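Side-chain contact in putative pterin-4-alpha-carbinolamine dehydratase (Brucella melitensis, PDB 3JST), which probably catalyses the dehydration of 4a-hydroxytetrahydrobiopterin to 6,7-dihydrobiopterin, releasing water: residues V71-H76 against I86-K91. Residues are numbered along the deposited sequence; the frame is centred on the assembly and turned at random.
With EDO (1,2-ethanediol), chain C.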
# COMPACT_ATOMS: atom_id res chain seq x y z
N VAL A 71 5.06 3.61 2.60
CA VAL A 71 3.97 2.70 2.92
C VAL A 71 4.39 1.24 2.75
O VAL A 71 5.00 0.89 1.74
CB VAL A 71 2.75 2.96 2.01
CG1 VAL A 71 1.57 2.08 2.42
CG2 VAL A 71 2.36 4.44 2.05
N THR A 72 4.08 0.42 3.76
CA THR A 72 4.22 -1.03 3.68
C THR A 72 2.85 -1.67 3.95
O THR A 72 2.17 -1.32 4.91
CB THR A 72 5.23 -1.56 4.71
OG1 THR A 72 6.53 -1.03 4.42
CG2 THR A 72 5.30 -3.09 4.67
N LEU A 73 2.47 -2.62 3.09
CA LEU A 73 1.18 -3.29 3.19
C LEU A 73 1.34 -4.80 3.29
O LEU A 73 2.05 -5.42 2.50
CB LEU A 73 0.32 -2.96 1.97
CG LEU A 73 0.02 -1.48 1.67
CD1 LEU A 73 -0.71 -1.35 0.34
CD2 LEU A 73 -0.77 -0.83 2.80
N ALA A 74 0.67 -5.38 4.29
CA ALA A 74 0.50 -6.82 4.43
C ALA A 74 -0.79 -7.05 5.20
O ALA A 74 -1.30 -6.14 5.85
CB ALA A 74 1.68 -7.44 5.17
N THR A 75 -1.33 -8.27 5.12
CA THR A 75 -2.58 -8.62 5.77
C THR A 75 -2.28 -9.53 6.96
O THR A 75 -1.88 -10.68 6.79
CB THR A 75 -3.53 -9.34 4.79
OG1 THR A 75 -3.73 -8.51 3.64
CG2 THR A 75 -4.88 -9.64 5.45
N HIS A 76 -2.48 -8.99 8.16
CA HIS A 76 -2.10 -9.67 9.39
C HIS A 76 -2.81 -11.01 9.55
O HIS A 76 -2.17 -12.04 9.81
CB HIS A 76 -2.40 -8.77 10.60
CG HIS A 76 -2.14 -9.43 11.92
ND1 HIS A 76 -3.13 -10.07 12.64
CD2 HIS A 76 -1.01 -9.55 12.65
CE1 HIS A 76 -2.62 -10.56 13.75
NE2 HIS A 76 -1.33 -10.26 13.78
N ILE A 86 -3.48 -5.23 -2.36
CA ILE A 86 -3.53 -4.82 -3.76
C ILE A 86 -4.54 -3.68 -3.95
O ILE A 86 -4.25 -2.72 -4.65
CB ILE A 86 -3.91 -6.00 -4.70
CG1 ILE A 86 -2.95 -7.19 -4.51
CG2 ILE A 86 -3.91 -5.54 -6.16
CD1 ILE A 86 -1.46 -6.84 -4.49
N LYS A 87 -5.71 -3.80 -3.33
CA LYS A 87 -6.73 -2.74 -3.41
C LYS A 87 -6.22 -1.42 -2.83
O LYS A 87 -6.44 -0.35 -3.40
CB LYS A 87 -8.01 -3.17 -2.69
CG LYS A 87 -8.79 -4.24 -3.43
CD LYS A 87 -10.02 -4.69 -2.65
CE LYS A 87 -11.19 -3.77 -2.87
NZ LYS A 87 -12.42 -4.24 -2.15
N MET A 88 -5.54 -1.51 -1.69
CA MET A 88 -5.02 -0.32 -1.02
C MET A 88 -3.92 0.34 -1.85
O MET A 88 -3.92 1.55 -2.03
CB MET A 88 -4.50 -0.67 0.38
CG MET A 88 -3.87 0.50 1.14
SD MET A 88 -4.98 1.90 1.36
CE MET A 88 -5.93 1.34 2.78
N ALA A 89 -2.99 -0.46 -2.37
CA ALA A 89 -1.92 0.06 -3.22
C ALA A 89 -2.49 0.74 -4.47
O ALA A 89 -2.05 1.82 -4.86
CB ALA A 89 -0.95 -1.05 -3.61
N ARG A 90 -3.48 0.09 -5.07
CA ARG A 90 -4.19 0.64 -6.23
C ARG A 90 -4.82 2.00 -5.91
O ARG A 90 -4.65 2.95 -6.67
CB ARG A 90 -5.26 -0.34 -6.71
CG ARG A 90 -6.11 0.14 -7.88
CD ARG A 90 -7.18 -0.87 -8.29
NE ARG A 90 -6.63 -2.20 -8.53
CZ ARG A 90 -7.05 -3.34 -7.98
NH1 ARG A 90 -8.07 -3.37 -7.12
NH2 ARG A 90 -6.45 -4.48 -8.29
N LYS A 91 -5.54 2.07 -4.78
CA LYS A 91 -6.21 3.31 -4.37
C LYS A 91 -5.21 4.42 -4.06
O LYS A 91 -5.41 5.57 -4.46
CB LYS A 91 -7.10 3.08 -3.14
CG LYS A 91 -7.96 4.28 -2.74
CD LYS A 91 -9.07 4.56 -3.76
CE LYS A 91 -10.09 5.54 -3.20
NZ LYS A 91 -11.22 5.80 -4.13
C1 EDO C . 6.67 1.13 7.02
O1 EDO C . 7.71 1.54 7.92
C2 EDO C . 6.62 2.08 5.83
O2 EDO C . 7.40 1.55 4.76
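Leu73, the last residue of strand 68-73, points its side chain at helix 83-96 and meets Met88 and Ala89 in a purely apolar contact, an example of how a strand and a helix can meet through one branched side chain: between 71-76 and 86-91 the link is made by Leu73 alone. Its CD1 methyl does most of the touching, lying 3.7 Å from Met88 CG and 4.0 Å from Ala89 CB, with the backbone N of Ala89 also close by. The second methyl, CD2, packs against the same methylene, at 3.8 Å from Met88 CG, so that the isopropyl fork of Leu73 straddles it. The side chains of Leu73 and Met88 cross at about a right angle. Met88 starts toward the strand, with CG anti to its backbone N (chi1 177°), then bends at chi2 and chi3, which carries its far end away from the strand.

This is the alpha-plus-beta layering of the pterin dehydratase fold, in which helices pack on one antiparallel sheet; Trp21 and Ile30 touch both Leu73 and Ala89, while Tyr52 of helix 39-56 touches Met88.

No hydrogen bond crosses between the two segments. Thr72 OG1 and O2 of a 1,2-ethanediol, probably from the crystallisation liquor, share one of 2.7 Å, and Thr75 OG1 is hydrogen-bonded to Asp85 and Thr82.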